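Local coordinates for protein pyruvate kinase 1 (Trypanosoma brucei brucei, PDB 4KCT) that catalyses phosphoryl transfer from phosphoenolpyruvate to ADP, yielding pyruvate and ATP, and has an intrinsic oxaloacetate decarboxylase activity, at residues 26-31 against 36-41; 40-45 against 73-78; 218-223 against 234-239; 238-243 against 250-255. One frame throughout, in Å; residues are numbered along the deposited sequence.

Contact 1. Residues 26-31 against 36-41; sequences CTIGPS and EALKNL
Ile28 sets its CD1 methyl against two leucines of the helix, with Leu38 CD2 3.6 Å from Ile28 CD1 and Leu41 CD1 3.9 Å from that same methyl. The side chains of Ile28 and Leu38 cross at about a right angle, whereas Ile28 and Leu41 slide past one another in opposite directions. Leu41 CD1 also lies 3.9 Å from Cys26 CB, so one leucine methyl touches both Cys26 and Ile28. Although CB of Ile28 leaves the backbone at a slant to the helix, its ethyl branch stands anti to the carbonyl carbon, and chi1 -52° and chi2 -48° together bring CD1 to the leucines. Beyond this apolar core, Ala37 CB rests 4.0 Å from the carbonyl O of Ser31. The hydroxyl of Ser31 is engaged away from the helix, hydrogen-bonded to the backbone O of Gly337. No hydrogen bond crosses between 26-31 and 36-41. The helix has its own backbone bonding, with Leu41 N 2.9 Å from Ala37 O, and Ser34 OG hydrogen-bonds to Ala37 N. Around the core, Met46 of the next strand packs on Cys26, Ile28 and Leu41, and Val344 of helix 340-356 covers Cys26 and Leu41. Strand 23-27, helix 35-44 and strand 46-52 thus form the first beta-alpha-beta unit of the TIM barrel, with the helix laid on the outside of the strands.

Contact 2. Residues 40-45 against 73-78; sequences NLMKSG and AELGLH
Met42 and Lys43 of helix 35-44 face Leu75 and Leu77, and two leucine methyls converge on the root of the methionine: Leu75 CD1 and Leu77 CD1 each stand 3.9 Å from Met42 CB. Lys43 and Leu75 cross at about a right angle. The lysine's extended aliphatic chain passes over both methyls of the leucine, its CG 4.1 Å from Leu75 CD1 and its CE 3.9 Å from Leu75 CD2, so the contact uses the methylene groups of Lys43. Both leucines hold CG anti to the carbonyl carbon (chi1 -62° for Leu75, -59° for Leu77), which presents a CD1 methyl from each to helix 35-44. Past CB, the extended Met42 chain reaches helix 58-75 and packs on Val68, Ala71 and Ala72. Leu75 and Leu77 flank Gly76, whose positive phi turns the chain in a Schellman motif at the end of helix 58-75. A second Schellman motif, at Gly45, ends the other helix. In the last turn before it, Asn40 O accepts two bonds from opposite faces of its plane, from Ser44 N at 2.9 Å and from Ser44 OG at 2.7 Å. Together these contacts pack the C-terminal ends of two consecutive barrel helices, 35-44 and 58-75, side by side; helix 340-356 touches Leu41 and Ser44 of the first, and the side chain of His78, just ahead of strand 80-84, packs on Leu426 and Cys429 of helix 426-431.

Contact 3. Residues 218-223 against 234-239; sequences EQVREV and ILIISK. With PYR (pyruvic acid), chain E.
Val220 and Val223 pack on Ile236, and Val220 also on Ser238, from the inner side of helix 218-223, while the flat guanidinium of Arg221 lies on the side of the helix away from the strand. At its edge, nearly in plane, sits Glu218 OE2, gripped side-on by Arg221 NE and NH1, each 3.0 Å away. From the carboxylate's standpoint both nitrogens come from one face, with NE well above the plane. This salt bridge ties one turn of the helix to itself. The fold is the TIM barrel: helix 217-227 covers strand 235-240 in the beta-alpha-beta unit that starts at strand 208-211. The axes of the short helix and strand segments pass 9.9 Å apart, with 143° between their N-to-C directions, roughly antiparallel but clearly skewed. Between them Ile236 fills the layer, its CD1 3.7 Å from Val223 CG1 and its CG2 4.1 Å from Val220 CG1; each valine side chain runs past that of Ile236 in the opposite direction. CG1 of Val223 is placed by an anti setting to the backbone N (chi1 172°). Further along the strand, Ser238 OG approaches Val220 CG2 to 3.4 Å in simple packing, and this buried hydroxyl has its polar partner in Ser256 OG. Alternation along the strand sends the next side chain the other way, into the barrel and the pyruvate pocket. There Lys239, salt-bridged to Asp84 and hydrogen-bonded to Ser212, bends at chi3 (50°), and its NZ donates to pyruvate O3 at 2.9 Å.

Contact 4. Residues 238-243 against 250-255; sequences SKIENH and DSIIEA. With MG (magnesium ion), chain C; PYR (pyruvic acid), chain E.
Ser238 and Ile240 meet the helix through one branch of Ile252, in van der Waals packing that is apolar on both sides for the isoleucine pair. Ile252 CG2 packs 3.7 Å from Ser238 CB, and the same methyl is 4.1 Å from Ile240 CD1, with the two isoleucines reaching toward each other tip to tip. A chi1 of -67° puts CG2 of Ile252 anti to the backbone N, the position from which it meets both strand residues. Metal coordination lies past the end of the strand: Glu241 OE1 binds the magnesium ion at 2.0 Å, pyruvate closes a chelate with O3 2.0 Å and OXT 2.1 Å from the metal, and two waters and Asp265 complete six ligands. Among the hydrogen bonds, one of those waters donates to Glu241 OE2 at 2.6 Å, and Phe213 N also bonds to OE2, so both carboxylate oxygens are tied down. Asn242 is an N-cap, its OD1 accepting from Gly245 N at the start of helix 243-247. Ile252 O is hydrogen-bonded to Ser256 OG, tying the end of the helix to the serine that also holds Ser238. Helix 249-255 therefore packs outside strand 235-240 next to helix 217-227, with Ile259 of strand 258-262 touching both Ile240 and Ile252, and Ile282 of helix 275-289 covering Ile240.

Overall arrangement
From the N terminus, contact 1 closes the short loop between strand 23-27 and helix 35-44. Contact 2 starts on that same helix, sharing Asn40 and Leu41, and closes a longer excursion through strand 46-52 and helix 58-75; the two therefore follow one another as neighbours, their centres 10 Å apart. Contact 3 comes much later, closing the return from helix 217-227 to strand 235-240, and contact 4 picks up that strand at Ser238 and Lys239 to close the connection through helix 243-247 into helix 249-255. The two pairs are in series, with contacts 1 and 3 about 27 Å apart between centres. Contacts 1, 3 and 4 tie outer helices to the closed eight-stranded barrel, while contact 2 joins helix to helix outside it.

Contact 1. Residues 26-31 against 36-41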
loop_
_atom_site.group_PDB
_atom_site.type_symbol
_atom_site.label_atom_id
_atom_site.label_comp_id
_atom_site.label_asym_id
_atom_site.label_seq_id
_atom_site.Cartn_x
_atom_site.Cartn_y
_atom_site.Cartn_z
ATOM N N CYS A 26 14.077 2.465 -36.565
ATOM C CA CYS A 26 14.907 1.617 -37.447
ATOM C C CYS A 26 16.011 2.433 -38.070
ATOM O O CYS A 26 15.755 3.491 -38.652
ATOM C CB CYS A 26 14.059 1.030 -38.576
ATOM S SG CYS A 26 12.698 0.023 -37.959
ATOM N N THR A 27 17.229 1.911 -37.992
ATOM C CA THR A 27 18.363 2.468 -38.723
ATOM C C THR A 27 18.343 2.082 -40.193
ATOM O O THR A 27 18.158 0.907 -40.538
ATOM C CB THR A 27 19.688 2.010 -38.103
ATOM O OG1 THR A 27 19.634 2.243 -36.701
ATOM C CG2 THR A 27 20.888 2.802 -38.715
ATOM N N ILE A 28 18.531 3.078 -41.063
ATOM C CA ILE A 28 18.497 2.851 -42.494
ATOM C C ILE A 28 19.925 2.585 -43.021
ATOM O O ILE A 28 20.898 3.152 -42.523
ATOM C CB ILE A 28 17.874 4.042 -43.233
ATOM C CG1 ILE A 28 16.502 4.391 -42.610
ATOM C CG2 ILE A 28 17.732 3.734 -44.734
ATOM C CD1 ILE A 28 15.575 3.185 -42.404
ATOM N N GLY A 29 20.042 1.643 -43.945
ATOM C CA GLY A 29 21.345 1.303 -44.539
ATOM C C GLY A 29 21.100 0.588 -45.846
ATOM O O GLY A 29 19.980 0.602 -46.347
ATOM N N PRO A 30 22.142 -0.058 -46.402
ATOM C CA PRO A 30 22.002 -0.675 -47.719
ATOM C C PRO A 30 20.849 -1.684 -47.797
ATOM O O PRO A 30 20.267 -1.838 -48.847
ATOM C CB PRO A 30 23.356 -1.382 -47.944
ATOM C CG PRO A 30 24.078 -1.319 -46.638
ATOM C CD PRO A 30 23.499 -0.183 -45.854
ATOM N N SER A 31 20.491 -2.330 -46.688
ATOM C CA SER A 31 19.360 -3.267 -46.721
ATOM C C SER A 31 18.030 -2.562 -46.932
ATOM O O SER A 31 17.028 -3.217 -47.262
ATOM C CB SER A 31 19.285 -4.090 -45.437
ATOM O OG SER A 31 20.301 -5.043 -45.396
ATOM N N GLU A 36 11.066 1.297 -51.983
ATOM C CA GLU A 36 10.278 0.111 -51.776
ATOM C C GLU A 36 10.628 -0.573 -50.444
ATOM O O GLU A 36 9.727 -1.007 -49.722
ATOM C CB GLU A 36 10.391 -0.850 -52.954
ATOM C CG GLU A 36 9.059 -1.462 -53.370
ATOM C CD GLU A 36 8.036 -0.425 -53.823
ATOM O OE1 GLU A 36 6.856 -0.536 -53.428
ATOM O OE2 GLU A 36 8.398 0.488 -54.595
ATOM N N ALA A 37 11.911 -0.610 -50.087
ATOM C CA ALA A 37 12.293 -1.220 -48.823
ATOM C C ALA A 37 11.704 -0.416 -47.674
ATOM O O ALA A 37 11.294 -0.984 -46.655
ATOM C CB ALA A 37 13.817 -1.317 -48.680
ATOM N N LEU A 38 11.731 0.907 -47.801
ATOM C CA LEU A 38 11.230 1.768 -46.735
ATOM C C LEU A 38 9.730 1.612 -46.552
ATOM O O LEU A 38 9.235 1.649 -45.438
ATOM C CB LEU A 38 11.591 3.233 -46.991
ATOM C CG LEU A 38 13.086 3.557 -46.765
ATOM C CD1 LEU A 38 13.484 4.893 -47.393
ATOM C CD2 LEU A 38 13.458 3.502 -45.287
ATOM N N LYS A 39 8.993 1.493 -47.655
ATOM C CA LYS A 39 7.551 1.265 -47.552
ATOM C C LYS A 39 7.256 -0.007 -46.776
ATOM O O LYS A 39 6.409 -0.012 -45.879
ATOM C CB LYS A 39 6.893 1.208 -48.939
ATOM C CG LYS A 39 6.675 2.590 -49.549
ATOM C CD LYS A 39 5.675 2.547 -50.709
ATOM C CE LYS A 39 6.091 1.545 -51.743
ATOM N NZ LYS A 39 5.111 1.502 -52.884
ATOM N N ASN A 40 7.977 -1.081 -47.094
ATOM C CA ASN A 40 7.822 -2.309 -46.352
ATOM C C ASN A 40 8.180 -2.162 -44.871
ATOM O O ASN A 40 7.547 -2.779 -44.008
ATOM C CB ASN A 40 8.628 -3.427 -46.994
ATOM C CG ASN A 40 8.008 -3.912 -48.293
ATOM O OD1 ASN A 40 6.816 -3.787 -48.492
ATOM N ND2 ASN A 40 8.827 -4.444 -49.178
ATOM N N LEU A 41 9.257 -1.442 -44.585
ATOM C CA LEU A 41 9.625 -1.172 -43.198
ATOM C C LEU A 41 8.491 -0.451 -42.469
ATOM O O LEU A 41 8.208 -0.740 -41.309
ATOM C CB LEU A 41 10.885 -0.323 -43.132
ATOM C CG LEU A 41 12.258 -0.963 -42.929
ATOM C CD1 LEU A 41 13.239 0.040 -42.307
ATOM C CD2 LEU A 41 12.206 -2.245 -42.101
#

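Contact 2. Residues 40-45 against 73-78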
loop_
_atom_site.group_PDB
_atom_site.type_symbol
_atom_site.label_atom_id
_atom_site.label_comp_id
_atom_site.label_asym_id
_atom_site.label_seq_id
_atom_site.Cartn_x
_atom_site.Cartn_y
_atom_site.Cartn_z
ATOM N N ASN A 40 7.977 -1.081 -47.094
ATOM C CA ASN A 40 7.822 -2.309 -46.352
ATOM C C ASN A 40 8.180 -2.162 -44.871
ATOM O O ASN A 40 7.547 -2.779 -44.008
ATOM C CB ASN A 40 8.628 -3.427 -46.994
ATOM C CG ASN A 40 8.008 -3.912 -48.293
ATOM O OD1 ASN A 40 6.816 -3.787 -48.492
ATOM N ND2 ASN A 40 8.827 -4.444 -49.178
ATOM N N LEU A 41 9.257 -1.442 -44.585
ATOM C CA LEU A 41 9.625 -1.172 -43.198
ATOM C C LEU A 41 8.491 -0.451 -42.469
ATOM O O LEU A 41 8.208 -0.740 -41.309
ATOM C CB LEU A 41 10.885 -0.323 -43.132
ATOM C CG LEU A 41 12.258 -0.963 -42.929
ATOM C CD1 LEU A 41 13.239 0.040 -42.307
ATOM C CD2 LEU A 41 12.206 -2.245 -42.101
ATOM N N MET A 42 7.917 0.558 -43.116
ATOM C CA MET A 42 6.815 1.314 -42.527
ATOM C C MET A 42 5.598 0.411 -42.296
ATOM O O MET A 42 5.011 0.407 -41.210
ATOM C CB MET A 42 6.441 2.480 -43.435
ATOM C CG MET A 42 7.485 3.582 -43.410
ATOM S SD MET A 42 7.268 4.762 -44.752
ATOM C CE MET A 42 8.806 5.689 -44.575
ATOM N N LYS A 43 5.254 -0.396 -43.289
ATOM C CA LYS A 43 4.143 -1.335 -43.113
ATOM C C LYS A 43 4.438 -2.308 -42.006
ATOM O O LYS A 43 3.550 -2.732 -41.304
ATOM C CB LYS A 43 3.862 -2.097 -44.405
ATOM C CG LYS A 43 3.217 -1.236 -45.469
ATOM C CD LYS A 43 3.323 -1.935 -46.819
ATOM C CE LYS A 43 2.380 -1.334 -47.827
ATOM N NZ LYS A 43 2.382 -2.183 -49.052
ATOM N N SER A 44 5.705 -2.646 -41.831
ATOM C CA SER A 44 6.083 -3.613 -40.799
ATOM C C SER A 44 6.032 -3.021 -39.385
ATOM O O SER A 44 5.951 -3.773 -38.389
ATOM C CB SER A 44 7.479 -4.182 -41.077
ATOM O OG SER A 44 7.496 -4.922 -42.290
ATOM N N GLY A 45 6.148 -1.694 -39.288
ATOM C CA GLY A 45 6.018 -1.005 -37.994
ATOM C C GLY A 45 7.072 0.034 -37.636
ATOM O O GLY A 45 7.082 0.563 -36.509
ATOM N N ALA A 73 4.897 9.472 -47.988
ATOM C CA ALA A 73 3.846 10.181 -48.722
ATOM C C ALA A 73 2.993 9.194 -49.501
ATOM O O ALA A 73 1.762 9.245 -49.450
ATOM C CB ALA A 73 4.451 11.222 -49.665
ATOM N N GLU A 74 3.642 8.200 -50.088
ATOM C CA GLU A 74 2.921 7.130 -50.774
ATOM C C GLU A 74 1.933 6.399 -49.858
ATOM O O GLU A 74 0.848 6.043 -50.278
ATOM C CB GLU A 74 3.903 6.138 -51.382
ATOM C CG GLU A 74 3.678 5.878 -52.848
ATOM C CD GLU A 74 4.685 4.907 -53.419
ATOM O OE1 GLU A 74 4.380 3.699 -53.466
ATOM O OE2 GLU A 74 5.821 5.335 -53.718
ATOM N N LEU A 75 2.310 6.187 -48.599
ATOM C CA LEU A 75 1.447 5.456 -47.667
ATOM C C LEU A 75 0.570 6.372 -46.800
ATOM O O LEU A 75 -0.169 5.897 -45.946
ATOM C CB LEU A 75 2.291 4.553 -46.760
ATOM C CG LEU A 75 3.092 3.453 -47.441
ATOM C CD1 LEU A 75 3.938 2.691 -46.417
ATOM C CD2 LEU A 75 2.157 2.514 -48.181
ATOM N N GLY A 76 0.760 7.680 -46.918
ATOM C CA GLY A 76 -0.021 8.637 -46.120
ATOM C C GLY A 76 0.373 8.609 -44.643
ATOM O O GLY A 76 -0.463 8.836 -43.758
ATOM N N LEU A 77 1.647 8.334 -44.373
ATOM C CA LEU A 77 2.133 8.250 -42.990
ATOM C C LEU A 77 2.989 9.456 -42.619
ATOM O O LEU A 77 3.651 10.041 -43.467
ATOM C CB LEU A 77 2.945 6.981 -42.804
ATOM C CG LEU A 77 2.196 5.682 -43.100
ATOM C CD1 LEU A 77 3.134 4.484 -42.942
ATOM C CD2 LEU A 77 0.994 5.548 -42.176
ATOM N N HIS A 78 3.090 9.713 -41.321
ATOM C CA HIS A 78 4.011 10.699 -40.790
ATOM C C HIS A 78 5.121 9.946 -40.129
ATOM O O HIS A 78 4.880 9.240 -39.141
ATOM C CB HIS A 78 3.294 11.526 -39.728
ATOM C CG HIS A 78 2.124 12.300 -40.260
ATOM N ND1 HIS A 78 2.266 13.300 -41.155
ATOM C CD2 HIS A 78 0.759 12.189 -40.009
ATOM C CE1 HIS A 78 1.054 13.781 -41.485
ATOM N NE2 HIS A 78 0.136 13.139 -40.745
#

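Contact 3. Residues 218-223 against 234-239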
loop_
_atom_site.group_PDB
_atom_site.type_symbol
_atom_site.label_atom_id
_atom_site.label_comp_id
_atom_site.label_asym_id
_atom_site.label_seq_id
_atom_site.Cartn_x
_atom_site.Cartn_y
_atom_site.Cartn_z
ATOM N N GLU A 218 25.432 20.821 -19.755
ATOM C CA GLU A 218 26.048 21.891 -20.555
ATOM C C GLU A 218 26.296 21.430 -22.000
ATOM O O GLU A 218 26.061 22.173 -22.962
ATOM C CB GLU A 218 27.345 22.388 -19.905
ATOM C CG GLU A 218 27.937 23.621 -20.579
ATOM C CD GLU A 218 26.931 24.769 -20.748
ATOM O OE1 GLU A 218 26.965 25.436 -21.808
ATOM O OE2 GLU A 218 26.099 25.001 -19.831
ATOM N N GLN A 219 26.680 20.171 -22.161
ATOM C CA GLN A 219 26.808 19.615 -23.499
ATOM C C GLN A 219 25.496 19.610 -24.287
ATOM O O GLN A 219 25.498 19.850 -25.506
ATOM C CB GLN A 219 27.370 18.211 -23.428
ATOM C CG GLN A 219 28.773 18.168 -22.895
ATOM C CD GLN A 219 29.514 16.969 -23.393
ATOM O OE1 GLN A 219 28.961 15.873 -23.462
ATOM N NE2 GLN A 219 30.752 17.180 -23.833
ATOM N N VAL A 220 24.388 19.263 -23.634
ATOM C CA VAL A 220 23.078 19.369 -24.308
ATOM C C VAL A 220 22.830 20.794 -24.817
ATOM O O VAL A 220 22.420 20.993 -25.966
ATOM C CB VAL A 220 21.912 18.949 -23.391
ATOM C CG1 VAL A 220 20.605 18.999 -24.160
ATOM C CG2 VAL A 220 22.147 17.538 -22.828
ATOM N N ARG A 221 23.064 21.776 -23.945
ATOM C CA ARG A 221 22.956 23.192 -24.297
ATOM C C ARG A 221 23.855 23.620 -25.452
ATOM O O ARG A 221 23.422 24.378 -26.327
ATOM C CB ARG A 221 23.187 24.092 -23.059
ATOM C CG ARG A 221 22.023 24.035 -22.063
ATOM C CD ARG A 221 22.131 25.102 -20.979
ATOM N NE ARG A 221 23.161 24.776 -19.991
ATOM C CZ ARG A 221 22.970 23.967 -18.943
ATOM N NH1 ARG A 221 23.962 23.745 -18.098
ATOM N NH2 ARG A 221 21.776 23.397 -18.731
ATOM N N GLU A 222 25.045 23.022 -25.536
ATOM C CA GLU A 222 25.932 23.267 -26.670
ATOM C C GLU A 222 25.418 22.693 -27.966
ATOM O O GLU A 222 25.523 23.341 -29.009
ATOM C CB GLU A 222 27.357 22.778 -26.388
ATOM C CG GLU A 222 28.096 23.717 -25.449
ATOM C CD GLU A 222 29.256 23.059 -24.720
ATOM O OE1 GLU A 222 29.624 21.910 -25.064
ATOM O OE2 GLU A 222 29.811 23.705 -23.803
ATOM N N VAL A 223 24.815 21.498 -27.912
ATOM C CA VAL A 223 24.129 20.973 -29.090
ATOM C C VAL A 223 22.972 21.881 -29.503
ATOM O O VAL A 223 22.782 22.175 -30.702
ATOM C CB VAL A 223 23.621 19.525 -28.870
ATOM C CG1 VAL A 223 22.743 19.075 -30.058
ATOM C CG2 VAL A 223 24.821 18.592 -28.701
ATOM N N ILE A 234 13.725 21.365 -33.189
ATOM C CA ILE A 234 14.169 19.985 -33.422
ATOM C C ILE A 234 14.433 19.357 -32.054
ATOM O O ILE A 234 15.002 20.016 -31.187
ATOM C CB ILE A 234 15.457 19.964 -34.270
ATOM C CG1 ILE A 234 15.175 20.526 -35.674
ATOM C CG2 ILE A 234 16.032 18.541 -34.343
ATOM C CD1 ILE A 234 16.429 20.760 -36.522
ATOM N N LEU A 235 13.930 18.144 -31.812
ATOM C CA LEU A 235 14.138 17.516 -30.489
ATOM C C LEU A 235 15.603 17.138 -30.321
ATOM O O LEU A 235 16.224 16.612 -31.254
ATOM C CB LEU A 235 13.296 16.256 -30.341
ATOM C CG LEU A 235 11.809 16.357 -30.609
ATOM C CD1 LEU A 235 11.198 14.994 -30.291
ATOM C CD2 LEU A 235 11.180 17.459 -29.770
ATOM N N ILE A 236 16.124 17.297 -29.108
ATOM C CA ILE A 236 17.414 16.694 -28.772
ATOM C C ILE A 236 17.214 15.474 -27.867
ATOM O O ILE A 236 16.655 15.584 -26.779
ATOM C CB ILE A 236 18.359 17.694 -28.099
ATOM C CG1 ILE A 236 18.684 18.834 -29.070
ATOM C CG2 ILE A 236 19.632 16.984 -27.627
ATOM C CD1 ILE A 236 19.509 19.950 -28.458
ATOM N N ILE A 237 17.546 14.299 -28.397
ATOM C CA ILE A 237 17.494 13.071 -27.630
ATOM C C ILE A 237 18.931 12.765 -27.211
ATOM O O ILE A 237 19.786 12.473 -28.065
ATOM C CB ILE A 237 16.942 11.889 -28.477
ATOM C CG1 ILE A 237 15.560 12.211 -29.074
ATOM C CG2 ILE A 237 16.872 10.592 -27.641
ATOM C CD1 ILE A 237 14.558 12.725 -28.060
ATOM N N SER A 238 19.227 12.884 -25.915
ATOM C CA SER A 238 20.610 12.727 -25.473
ATOM C C SER A 238 20.932 11.257 -25.311
ATOM O O SER A 238 20.172 10.522 -24.671
ATOM C CB SER A 238 20.834 13.473 -24.150
ATOM O OG SER A 238 20.752 14.878 -24.373
ATOM N N LYS A 239 22.044 10.810 -25.907
ATOM C CA LYS A 239 22.443 9.411 -25.775
ATOM C C LYS A 239 23.369 9.256 -24.591
ATOM O O LYS A 239 24.353 9.987 -24.454
ATOM C CB LYS A 239 23.128 8.902 -27.042
ATOM C CG LYS A 239 22.260 9.095 -28.290
ATOM C CD LYS A 239 23.058 8.830 -29.575
ATOM C CE LYS A 239 23.811 7.513 -29.523
ATOM N NZ LYS A 239 24.617 7.346 -30.777
HETATM C C PYR E . 25.281 2.711 -28.842
HETATM O O PYR E . 24.557 1.761 -28.435
HETATM O OXT PYR E . 26.420 2.903 -28.328
HETATM C CA PYR E . 24.740 3.689 -29.836
HETATM O O3 PYR E . 25.458 4.610 -30.267
HETATM C CB PYR E . 23.286 3.621 -30.225
#

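Contact 4. Residues 238-243 against 250-255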
loop_
_atom_site.group_PDB
_atom_site.type_symbol
_atom_site.label_atom_id
_atom_site.label_comp_id
_atom_site.label_asym_id
_atom_site.label_seq_id
_atom_site.Cartn_x
_atom_site.Cartn_y
_atom_site.Cartn_z
ATOM N N SER A 238 19.227 12.884 -25.915
ATOM C CA SER A 238 20.610 12.727 -25.473
ATOM C C SER A 238 20.932 11.257 -25.311
ATOM O O SER A 238 20.172 10.522 -24.671
ATOM C CB SER A 238 20.834 13.473 -24.150
ATOM O OG SER A 238 20.752 14.878 -24.373
ATOM N N LYS A 239 22.044 10.810 -25.907
ATOM C CA LYS A 239 22.443 9.411 -25.775
ATOM C C LYS A 239 23.369 9.256 -24.591
ATOM O O LYS A 239 24.353 9.987 -24.454
ATOM C CB LYS A 239 23.128 8.902 -27.042
ATOM C CG LYS A 239 22.260 9.095 -28.290
ATOM C CD LYS A 239 23.058 8.830 -29.575
ATOM C CE LYS A 239 23.811 7.513 -29.523
ATOM N NZ LYS A 239 24.617 7.346 -30.777
ATOM N N ILE A 240 22.954 8.420 -23.660
ATOM C CA ILE A 240 23.749 8.135 -22.476
ATOM C C ILE A 240 24.664 6.942 -22.771
ATOM O O ILE A 240 24.185 5.805 -22.960
ATOM C CB ILE A 240 22.818 7.797 -21.292
ATOM C CG1 ILE A 240 21.818 8.927 -21.073
ATOM C CG2 ILE A 240 23.620 7.458 -20.014
ATOM C CD1 ILE A 240 22.464 10.273 -20.746
ATOM N N GLU A 241 25.979 7.184 -22.784
ATOM C CA GLU A 241 26.907 6.195 -23.304
ATOM C C GLU A 241 28.077 5.900 -22.374
ATOM O O GLU A 241 28.965 5.138 -22.747
ATOM C CB GLU A 241 27.465 6.634 -24.679
ATOM C CG GLU A 241 26.432 7.173 -25.632
ATOM C CD GLU A 241 26.813 6.946 -27.088
ATOM O OE1 GLU A 241 26.891 5.767 -27.508
ATOM O OE2 GLU A 241 26.873 7.927 -27.837
ATOM N N ASN A 242 28.140 6.581 -21.223
ATOM C CA ASN A 242 29.260 6.391 -20.290
ATOM C C ASN A 242 28.869 6.795 -18.876
ATOM O O ASN A 242 27.712 7.190 -18.637
ATOM C CB ASN A 242 30.527 7.173 -20.759
ATOM C CG ASN A 242 30.511 8.650 -20.331
ATOM O OD1 ASN A 242 29.451 9.289 -20.266
ATOM N ND2 ASN A 242 31.708 9.210 -20.091
ATOM N N HIS A 243 29.784 6.636 -17.923
ATOM C CA HIS A 243 29.401 6.787 -16.523
ATOM C C HIS A 243 29.005 8.229 -16.202
ATOM O O HIS A 243 28.161 8.462 -15.342
ATOM C CB HIS A 243 30.500 6.294 -15.587
ATOM C CG HIS A 243 31.569 7.306 -15.354
ATOM N ND1 HIS A 243 32.466 7.639 -16.322
ATOM C CD2 HIS A 243 31.738 8.237 -14.316
ATOM C CE1 HIS A 243 33.226 8.671 -15.884
ATOM N NE2 HIS A 243 32.768 9.045 -14.664
ATOM N N ASP A 250 19.963 13.284 -14.129
ATOM C CA ASP A 250 18.867 14.205 -13.781
ATOM C C ASP A 250 18.962 15.526 -14.564
ATOM O O ASP A 250 17.967 16.023 -15.105
ATOM C CB ASP A 250 18.884 14.522 -12.277
ATOM C CG ASP A 250 18.482 13.329 -11.421
ATOM O OD1 ASP A 250 17.870 12.377 -11.951
ATOM O OD2 ASP A 250 18.718 13.378 -10.191
ATOM N N SER A 251 20.130 16.148 -14.524
ATOM C CA SER A 251 20.308 17.426 -15.207
ATOM C C SER A 251 20.305 17.254 -16.732
ATOM O O SER A 251 19.855 18.139 -17.464
ATOM C CB SER A 251 21.601 18.120 -14.746
ATOM O OG SER A 251 22.737 17.344 -15.103
ATOM N N ILE A 252 20.799 16.120 -17.220
ATOM C CA ILE A 252 20.705 15.842 -18.644
ATOM C C ILE A 252 19.239 15.684 -19.116
ATOM O O ILE A 252 18.843 16.268 -20.118
ATOM C CB ILE A 252 21.559 14.623 -19.048
ATOM C CG1 ILE A 252 23.043 14.973 -18.877
ATOM C CG2 ILE A 252 21.264 14.194 -20.507
ATOM C CD1 ILE A 252 23.955 13.751 -18.836
ATOM N N ILE A 253 18.437 14.964 -18.344
ATOM C CA ILE A 253 17.036 14.774 -18.694
ATOM C C ILE A 253 16.367 16.136 -18.705
ATOM O O ILE A 253 15.669 16.483 -19.649
ATOM C CB ILE A 253 16.317 13.893 -17.656
ATOM C CG1 ILE A 253 16.666 12.413 -17.879
ATOM C CG2 ILE A 253 14.818 14.113 -17.736
ATOM C CD1 ILE A 253 16.186 11.491 -16.758
ATOM N N GLU A 254 16.681 16.947 -17.700
ATOM C CA GLU A 254 16.136 18.297 -17.615
ATOM C C GLU A 254 16.423 19.128 -18.882
ATOM O O GLU A 254 15.543 19.833 -19.377
ATOM C CB GLU A 254 16.681 19.012 -16.373
ATOM C CG GLU A 254 16.452 20.508 -16.391
ATOM C CD GLU A 254 15.149 20.884 -15.730
ATOM O OE1 GLU A 254 14.934 20.479 -14.565
ATOM O OE2 GLU A 254 14.318 21.546 -16.391
ATOM N N ALA A 255 17.661 19.081 -19.377
ATOM C CA ALA A 255 18.047 19.889 -20.544
ATOM C C ALA A 255 17.545 19.326 -21.883
ATOM O O ALA A 255 17.566 20.034 -22.908
ATOM C CB ALA A 255 19.573 20.071 -20.581
HETATM MG MG MG C . 27.120 4.745 -29.196
HETATM C C PYR E . 25.281 2.711 -28.842
HETATM O O PYR E . 24.557 1.761 -28.435
HETATM O OXT PYR E . 26.420 2.903 -28.328
HETATM C CA PYR E . 24.740 3.689 -29.836
HETATM O O3 PYR E . 25.458 4.610 -30.267
HETATM C CB PYR E . 23.286 3.621 -30.225
HETATM O O HOH W 1 27.902 6.808 -29.890
HETATM O O HOH W 2 27.919 4.004 -31.028
#